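Local coordinates for nucleoside diphosphate kinase (Aquifex aeolicus, PDB 3ZTP), which probably transfers the gamma phosphate of ATP to nucleoside diphosphates through a phosphorylated active-site intermediate, thereby supplying the cell's other nucleoside triphosphates, at residues R5-V10 and F134-L139; G21-R26 and N104-Q109. All coordinates share one frame; numbering follows the deposited sequence.

In the fold
The two contacts lie on opposite faces of the antiparallel sheet, their centres about 19 Å apart. In contact 1, strand 3-10 meets the end of the C-terminal helix 125-135; contact 2 joins helices 20-29 and 106-110 on the other side. Strand 3-10 links them directly, because Val10 CG2 packs on Ile23 CG2 at 4.1 Å while Leu7 serves contact 1. Both lie close to residues of the predicted active site. The side chain of Leu7 is about 5 Å from that of His120, the probable phosphohistidine, and contact 2 includes Arg107, a predicted ATP ligand. The side chain of Ile23 lies about 8 Å from that of Lys11, another predicted ATP ligand.

Contact 1 of 2, residues R5-V10 and F134-L139; sequences RTLIIV and FIFSGL
Leu7 splays its two methyls between Ile135 and Phe136, giving each neighbour a branch of its own. CD1 comes up to the edge of the Phe136 ring, practically in its plane, and lies 3.8 Å from Phe136 CE2, so the phenyl rim rather than its face meets the strand. CD2 turns to the isoleucine and approaches Ile135 CG1 at 4.0 Å, the two side chains lying roughly perpendicular. With Leu7 CG anti to the backbone N (chi1 -175°), the fork is carried out from the strand and across to both partners. Ile135 also packs against its own neighbour: CG2 sits 3.6 Å above one face of the Phe136 ring, displaced toward the rim. Two conformers are modelled for this isoleucine, and these contacts belong to one of them. The backbones themselves stay well apart, with 8.9 Å between Leu7 CA and Ile135 CA, and the three buried apolar side chains bridge the gap. The sheet has strand order 2-3-1-4, the ferredoxin-like arrangement of nucleoside diphosphate kinases, and residues 5-10 belong to one of its two inner strands. Phe136 is where the chain leaves helix 125-135, and its ring settles against Val76 of the adjacent strand 72-78 and Ala36 of the outer strand 33-40. Phe50 of helix 44-50 packs on Leu7 as well. Strand 3-10 pairs with 119-121, Ile9 bonding to the backbone of His120. At a subunit interface, Phe134 and Ile135 pack on Leu139 of a neighbouring subunit, whose Lys46 NZ donates a hydrogen bond to Gly138 O.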
ATOM      1  N   ARG A   5      16.196   2.978 -14.151  1.00 12.06           N
ATOM      2  CA  ARG A   5      15.769   2.725 -12.786  1.00  9.99           C
ATOM      3  C   ARG A   5      16.276   1.376 -12.319  1.00 11.12           C
ATOM      4  O   ARG A   5      16.287   0.391 -13.066  1.00 12.02           O
ATOM      5  CB  ARG A   5      14.253   2.730 -12.687  1.00 11.41           C
ATOM      6  CG  ARG A   5      13.637   4.083 -12.860  1.00 12.22           C
ATOM      7  CD  ARG A   5      12.127   4.021 -12.888  1.00 13.56           C
ATOM      8  NE  ARG A   5      11.577   5.371 -12.982  1.00 15.68           N
ATOM      9  CZ  ARG A   5      10.284   5.642 -13.108  1.00 18.34           C
ATOM     10  NH1 ARG A   5       9.411   4.652 -13.150  1.00 17.89           N
ATOM     11  NH2 ARG A   5       9.874   6.906 -13.197  1.00 22.02           N
ATOM     12  N   THR A   6      16.700   1.305 -11.060  1.00  8.54           N
ATOM     13  CA  THR A   6      17.153   0.052 -10.489  1.00  7.74           C
ATOM     14  C   THR A   6      16.561  -0.075  -9.102  1.00  7.37           C
ATOM     15  O   THR A   6      16.160   0.922  -8.497  1.00  8.97           O
ATOM     16  CB  THR A   6      18.695  -0.040 -10.480  1.00  9.07           C
ATOM     17  OG1 THR A   6      19.027  -1.368 -10.111  1.00 10.81           O
ATOM     18  CG2 THR A   6      19.348   0.928  -9.487  1.00  9.49           C
ATOM     19  N   LEU A   7      16.474  -1.296  -8.596  1.00  7.52           N
ATOM     20  CA  LEU A   7      15.944  -1.534  -7.254  1.00  7.24           C
ATOM     21  C   LEU A   7      17.089  -1.846  -6.312  1.00  7.69           C
ATOM     22  O   LEU A   7      17.921  -2.704  -6.628  1.00  8.48           O
ATOM     23  CB  LEU A   7      14.978  -2.713  -7.270  1.00  8.79           C
ATOM     24  CG  LEU A   7      14.293  -2.923  -5.909  1.00 11.32           C
ATOM     25  CD1 LEU A   7      13.121  -1.984  -5.712  1.00  9.14           C
ATOM     26  CD2 LEU A   7      13.887  -4.366  -5.668  1.00 14.25           C
ATOM     27  N   ILE A   8      17.105  -1.201  -5.144  1.00  6.75           N
ATOM     28  CA  ILE A   8      17.946  -1.661  -4.045  1.00  6.90           C
ATOM     29  C   ILE A   8      17.082  -2.163  -2.906  1.00  7.20           C
ATOM     30  O   ILE A   8      15.958  -1.687  -2.684  1.00  6.14           O
ATOM     31  CB  ILE A   8      18.944  -0.601  -3.527  1.00  7.38           C
ATOM     32  CG1 ILE A   8      18.227   0.669  -3.039  1.00  7.33           C
ATOM     33  CG2 ILE A   8      19.966  -0.287  -4.597  1.00  8.83           C
ATOM     34  CD1 ILE A   8      19.092   1.589  -2.179  1.00  9.52           C
ATOM     35  N   ILE A   9      17.607  -3.149  -2.178  1.00  6.32           N
ATOM     36  CA  ILE A   9      16.998  -3.569  -0.903  1.00  7.00           C
ATOM     37  C   ILE A   9      18.088  -3.566   0.151  1.00  6.82           C
ATOM     38  O   ILE A   9      19.108  -4.241  -0.014  1.00  6.59           O
ATOM     39  CB  ILE A   9      16.357  -4.963  -0.956  1.00  7.00           C
ATOM     40  CG1 ILE A   9      15.364  -5.027  -2.110  1.00  8.49           C
ATOM     41  CG2 ILE A   9      15.674  -5.230   0.367  1.00  8.76           C
ATOM     42  CD1 ILE A   9      14.763  -6.430  -2.309  1.00 12.30           C
ATOM     43  N   VAL A  10      17.855  -2.824   1.231  1.00  5.99           N
ATOM     44  CA  VAL A  10      18.748  -2.840   2.394  1.00  6.28           C
ATOM     45  C   VAL A  10      18.350  -4.041   3.224  1.00  6.85           C
ATOM     46  O   VAL A  10      17.188  -4.148   3.656  1.00  7.35           O
ATOM     47  CB  VAL A  10      18.660  -1.531   3.176  1.00  6.92           C
ATOM     48  CG1 VAL A  10      19.539  -1.564   4.426  1.00  7.52           C
ATOM     49  CG2 VAL A  10      19.035  -0.363   2.267  1.00  8.32           C
ATOM     50  N   PHE A 134       7.899  -6.211  -8.481  1.00  8.07           N
ATOM     51  CA  PHE A 134       7.600  -7.121  -7.398  1.00  8.11           C
ATOM     52  C   PHE A 134       7.299  -6.354  -6.112  1.00  7.91           C
ATOM     53  O   PHE A 134       6.444  -6.763  -5.316  1.00  7.39           O
ATOM     54  CB  PHE A 134       8.735  -8.112  -7.153  1.00  8.82           C
ATOM     55  CG  PHE A 134       8.293  -9.319  -6.394  1.00  8.69           C
ATOM     56  CD1 PHE A 134       8.235  -9.342  -5.015  1.00  9.21           C
ATOM     57  CD2 PHE A 134       7.843 -10.410  -7.090  1.00 12.57           C
ATOM     58  CE1 PHE A 134       7.770 -10.467  -4.340  1.00 10.24           C
ATOM     59  CE2 PHE A 134       7.383 -11.544  -6.420  1.00 15.14           C
ATOM     60  CZ  PHE A 134       7.337 -11.556  -5.044  1.00 12.87           C
ATOM     61  N   ILE A 135       8.009  -5.255  -5.886  1.00  7.98           N
ATOM     62  CA  ILE A 135       7.942  -4.527  -4.626  0.73  7.29           C
ATOM     63  C   ILE A 135       7.006  -3.318  -4.683  1.00  6.76           C
ATOM     64  O   ILE A 135       6.320  -3.024  -3.717  1.00  7.56           O
ATOM     65  CB  ILE A 135       9.364  -4.042  -4.224  0.73  8.54           C
ATOM     66  CG1 ILE A 135      10.331  -5.230  -4.126  0.73  9.62           C
ATOM     67  CG2 ILE A 135       9.331  -3.239  -2.920  0.73  8.86           C
ATOM     68  CD1 ILE A 135       9.891  -6.335  -3.168  0.73  9.86           C
ATOM     69  N   PHE A 136       7.007  -2.620  -5.821  1.00  6.44           N
ATOM     70  CA  PHE A 136       6.316  -1.340  -5.963  1.00  6.90           C
ATOM     71  C   PHE A 136       5.405  -1.327  -7.166  1.00  7.37           C
ATOM     72  O   PHE A 136       5.851  -1.634  -8.270  1.00  9.57           O
ATOM     73  CB  PHE A 136       7.329  -0.188  -6.181  1.00  7.71           C
ATOM     74  CG  PHE A 136       8.210   0.108  -4.999  1.00  6.99           C
ATOM     75  CD1 PHE A 136       7.705   0.705  -3.865  1.00  7.26           C
ATOM     76  CD2 PHE A 136       9.540  -0.225  -5.044  1.00  6.72           C
ATOM     77  CE1 PHE A 136       8.536   0.989  -2.789  1.00  7.78           C
ATOM     78  CE2 PHE A 136      10.391   0.092  -3.989  1.00  6.49           C
ATOM     79  CZ  PHE A 136       9.884   0.668  -2.866  1.00  6.51           C
ATOM     80  N   SER A 137       4.173  -0.875  -6.981  1.00  6.99           N
ATOM     81  CA  SER A 137       3.319  -0.592  -8.133  1.00  6.73           C
ATOM     82  C   SER A 137       3.691   0.755  -8.729  1.00  6.69           C
ATOM     83  O   SER A 137       4.369   1.591  -8.101  1.00  7.01           O
ATOM     84  CB  SER A 137       1.861  -0.526  -7.721  1.00  8.53           C
ATOM     85  OG  SER A 137       1.624   0.642  -6.970  1.00  8.64           O
ATOM     86  N   GLY A 138       3.212   1.019  -9.923  1.00  7.16           N
ATOM     87  CA  GLY A 138       3.312   2.329 -10.520  1.00  8.33           C
ATOM     88  C   GLY A 138       2.726   3.417  -9.667  1.00  9.09           C
ATOM     89  O   GLY A 138       3.206   4.557  -9.683  1.00  9.61           O
ATOM     90  N   LEU A 139       1.685   3.092  -8.909  1.00  8.00           N
ATOM     91  CA  LEU A 139       1.073   4.076  -8.018  1.00  8.52           C
ATOM     92  C   LEU A 139       2.006   4.536  -6.895  1.00 10.38           C
ATOM     93  O   LEU A 139       1.783   5.608  -6.321  1.00 13.40           O
ATOM     94  CB  LEU A 139      -0.213   3.525  -7.397  1.00  8.89           C
ATOM     95  CG  LEU A 139      -1.336   3.214  -8.379  1.00  9.54           C
ATOM     96  CD1 LEU A 139      -2.510   2.539  -7.665  1.00 10.90           C
ATOM     97  CD2 LEU A 139      -1.822   4.476  -9.052  1.00 11.41           C
TER

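Contact 2 of 2, residues G21-R26 and N104-Q109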
ATOM      1  N   GLY A  21      20.147   4.880   6.980  1.00  7.35           N
ATOM      2  CA  GLY A  21      20.260   6.270   6.605  1.00  7.54           C
ATOM      3  C   GLY A  21      21.555   6.590   5.879  1.00  7.46           C
ATOM      4  O   GLY A  21      21.548   7.332   4.897  1.00  7.86           O
ATOM      5  N   LYS A  22      22.660   6.028   6.346  1.00  7.12           N
ATOM      6  CA  LYS A  22      23.941   6.234   5.691  1.00  7.35           C
ATOM      7  C   LYS A  22      23.918   5.674   4.267  1.00  7.33           C
ATOM      8  O   LYS A  22      24.465   6.269   3.338  1.00  9.17           O
ATOM      9  CB  LYS A  22      25.066   5.575   6.483  1.00  8.41           C
ATOM     10  CG  LYS A  22      25.301   6.214   7.843  1.00  9.24           C
ATOM     11  CD  LYS A  22      26.524   5.605   8.513  1.00 13.24           C
ATOM     12  CE  LYS A  22      26.839   6.244   9.885  1.00 17.66           C
ATOM     13  NZ  LYS A  22      25.853   5.841  10.916  1.00 16.48           N
ATOM     14  N   ILE A  23      23.254   4.539   4.072  1.00  7.09           N
ATOM     15  CA  ILE A  23      23.170   3.950   2.747  1.00  7.58           C
ATOM     16  C   ILE A  23      22.329   4.826   1.812  1.00  7.13           C
ATOM     17  O   ILE A  23      22.732   5.110   0.685  1.00  7.81           O
ATOM     18  CB  ILE A  23      22.642   2.528   2.840  1.00  7.81           C
ATOM     19  CG1 ILE A  23      23.691   1.647   3.515  1.00  8.41           C
ATOM     20  CG2 ILE A  23      22.297   1.991   1.464  1.00  8.40           C
ATOM     21  CD1 ILE A  23      23.194   0.248   3.861  1.00  9.39           C
ATOM     22  N   LEU A  24      21.153   5.272   2.270  1.00  6.62           N
ATOM     23  CA  LEU A  24      20.346   6.155   1.446  1.00  7.68           C
ATOM     24  C   LEU A  24      21.089   7.442   1.128  1.00  7.71           C
ATOM     25  O   LEU A  24      21.057   7.916  -0.015  1.00  8.78           O
ATOM     26  CB  LEU A  24      18.994   6.456   2.095  1.00  7.93           C
ATOM     27  CG  LEU A  24      18.084   5.246   2.233  1.00  7.69           C
ATOM     28  CD1 LEU A  24      16.808   5.648   2.947  1.00  9.98           C
ATOM     29  CD2 LEU A  24      17.743   4.621   0.860  1.00 10.36           C
ATOM     30  N   ASP A  25      21.769   8.019   2.123  1.00  7.88           N
ATOM     31  CA  ASP A  25      22.535   9.241   1.927  1.00  7.38           C
ATOM     32  C   ASP A  25      23.540   9.054   0.794  1.00  6.53           C
ATOM     33  O   ASP A  25      23.705   9.917  -0.073  1.00  8.75           O
ATOM     34  CB  ASP A  25      23.259   9.646   3.222  1.00  9.06           C
ATOM     35  CG  ASP A  25      23.991  10.952   3.085  1.00  9.61           C
ATOM     36  OD1 ASP A  25      23.431  11.922   2.587  1.00  8.93           O
ATOM     37  OD2 ASP A  25      25.181  10.999   3.463  1.00 14.63           O
ATOM     38  N   ARG A  26      24.240   7.921   0.792  1.00  7.60           N
ATOM     39  CA  ARG A  26      25.229   7.699  -0.229  1.00  8.29           C
ATOM     40  C   ARG A  26      24.619   7.763  -1.634  1.00  7.33           C
ATOM     41  O   ARG A  26      25.149   8.395  -2.542  1.00  7.81           O
ATOM     42  CB  ARG A  26      25.907   6.348  -0.031  1.00  8.14           C
ATOM     43  CG  ARG A  26      26.883   5.964  -1.147  1.00  8.76           C
ATOM     44  CD  ARG A  26      28.052   6.990  -1.290  1.00  9.47           C
ATOM     45  NE  ARG A  26      29.090   6.409  -2.133  1.00 10.33           N
ATOM     46  CZ  ARG A  26      29.920   5.460  -1.719  1.00 11.02           C
ATOM     47  NH1 ARG A  26      29.930   5.097  -0.446  1.00 11.96           N
ATOM     48  NH2 ARG A  26      30.767   4.933  -2.564  1.00 13.74           N
ATOM     49  N   ASN A 104      35.253   2.122   0.208  1.00  9.46           N
ATOM     50  CA  ASN A 104      34.110   2.967   0.493  1.00  9.16           C
ATOM     51  C   ASN A 104      32.838   2.471  -0.175  1.00  9.16           C
ATOM     52  O   ASN A 104      31.843   3.179  -0.198  1.00 10.36           O
ATOM     53  CB  ASN A 104      34.372   4.429   0.078  1.00 10.08           C
ATOM     54  CG  ASN A 104      33.449   5.406   0.758  1.00 11.00           C
ATOM     55  OD1 ASN A 104      33.047   5.209   1.904  1.00 12.16           O
ATOM     56  ND2 ASN A 104      33.016   6.416   0.014  1.00 12.12           N
ATOM     57  N   SER A 105      32.848   1.255  -0.703  1.00  9.05           N
ATOM     58  CA  SER A 105      31.626   0.683  -1.239  1.00  8.17           C
ATOM     59  C   SER A 105      30.660   0.329  -0.127  1.00  7.80           C
ATOM     60  O   SER A 105      31.041   0.141   1.022  1.00  8.63           O
ATOM     61  CB  SER A 105      31.927  -0.530  -2.093  1.00  9.45           C
ATOM     62  OG  SER A 105      32.466  -1.612  -1.347  1.00  9.99           O
ATOM     63  N   ILE A 106      29.385   0.221  -0.468  1.00  7.74           N
ATOM     64  CA  ILE A 106      28.391  -0.097   0.545  1.00  7.98           C
ATOM     65  C   ILE A 106      28.740  -1.423   1.234  1.00  8.29           C
ATOM     66  O   ILE A 106      28.646  -1.535   2.454  1.00  8.29           O
ATOM     67  CB  ILE A 106      26.960  -0.163  -0.045  1.00  7.39           C
ATOM     68  CG1 ILE A 106      26.538   1.162  -0.690  1.00  9.49           C
ATOM     69  CG2 ILE A 106      25.979  -0.608   1.013  1.00  8.46           C
ATOM     70  CD1 ILE A 106      26.574   2.329   0.235  1.00 10.81           C
ATOM     71  N   ARG A 107      29.113  -2.445   0.460  1.00  7.96           N
ATOM     72  CA  ARG A 107      29.395  -3.753   1.052  1.00  7.76           C
ATOM     73  C   ARG A 107      30.658  -3.735   1.884  1.00  7.65           C
ATOM     74  O   ARG A 107      30.741  -4.390   2.921  1.00  9.54           O
ATOM     75  CB  ARG A 107      29.402  -4.864  -0.008  1.00  8.88           C
ATOM     76  CG  ARG A 107      27.994  -5.076  -0.541  1.00  8.96           C
ATOM     77  CD  ARG A 107      27.921  -6.035  -1.655  1.00 10.36           C
ATOM     78  NE  ARG A 107      26.555  -6.382  -1.979  1.00  9.77           N
ATOM     79  CZ  ARG A 107      26.175  -6.798  -3.172  1.00 10.51           C
ATOM     80  NH1 ARG A 107      27.026  -6.849  -4.173  1.00 11.86           N
ATOM     81  NH2 ARG A 107      24.931  -7.173  -3.386  1.00 10.79           N
ATOM     82  N   ALA A 108      31.661  -2.967   1.469  1.00  8.26           N
ATOM     83  CA  ALA A 108      32.854  -2.825   2.285  1.00  9.47           C
ATOM     84  C   ALA A 108      32.522  -2.160   3.607  1.00  9.71           C
ATOM     85  O   ALA A 108      33.046  -2.552   4.659  1.00 10.08           O
ATOM     86  CB  ALA A 108      33.917  -2.054   1.555  1.00 10.82           C
ATOM     87  N   GLN A 109      31.687  -1.135   3.568  1.00  8.43           N
ATOM     88  CA  GLN A 109      31.377  -0.353   4.762  1.00  8.54           C
ATOM     89  C   GLN A 109      30.451  -1.056   5.725  1.00 10.32           C
ATOM     90  O   GLN A 109      30.618  -0.942   6.937  1.00 11.99           O
ATOM     91  CB  GLN A 109      30.760   0.981   4.355  1.00 10.12           C
ATOM     92  CG  GLN A 109      31.781   1.875   3.677  1.00 11.49           C
ATOM     93  CD  GLN A 109      32.710   2.547   4.681  1.00 14.03           C
ATOM     94  OE1 GLN A 109      33.961   2.474   4.571  1.00 14.84           O
ATOM     95  NE2 GLN A 109      32.110   3.225   5.655  1.00 15.10           N
TER
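Helix 20-29 and the start of helix 106-110 come closest at Ile23 and Ile106, whose CA atoms are 7.0 Å apart. Ile106 divides its branches between two residues of the first helix: CG2 lies 4.1 Å from Ile23 CG1, while CD1 reaches back to Arg26 CG at 3.9 Å. Here the two side chains run antiparallel, the arginine's methylenes passing alongside the isoleucine toward Asn104. A bend at chi2 (60°) swings the guanidinium there, NH1 donating a 2.7 Å bond to Asn104 O. The donor lies nearly in line with the carbonyl (C=O...N 170°), the oxygen in the guanidinium plane; NH2 adds a weak 3.1 Å bond to the same Asn104 O. Both isoleucines also pack on Ile119, joining the helices over the strand 119-121 side of the sheet. Asn104 precedes the N-cap of helix 106-110, Ser105, whose OG accepts from Ala108 N at 3.2 Å. The Asn104 amide is nearly parallel to the guanidinium (13°), but only ND2 stands over its face, 3.4 Å from Arg26 NH1; both are donors, so no bond forms. Replacing Arg26 by an alanine would probably leave Asn104 O and Glu30, the salt-bridge partner of NE, without their mate and cost Ile106 CD1 its packing on CG. Arg107 of helix 106-110 is probably an ATP ligand; Lys22 and Asp25 form salt bridges with Asp25 and Lys22 of another subunit, not the one meeting Gly138.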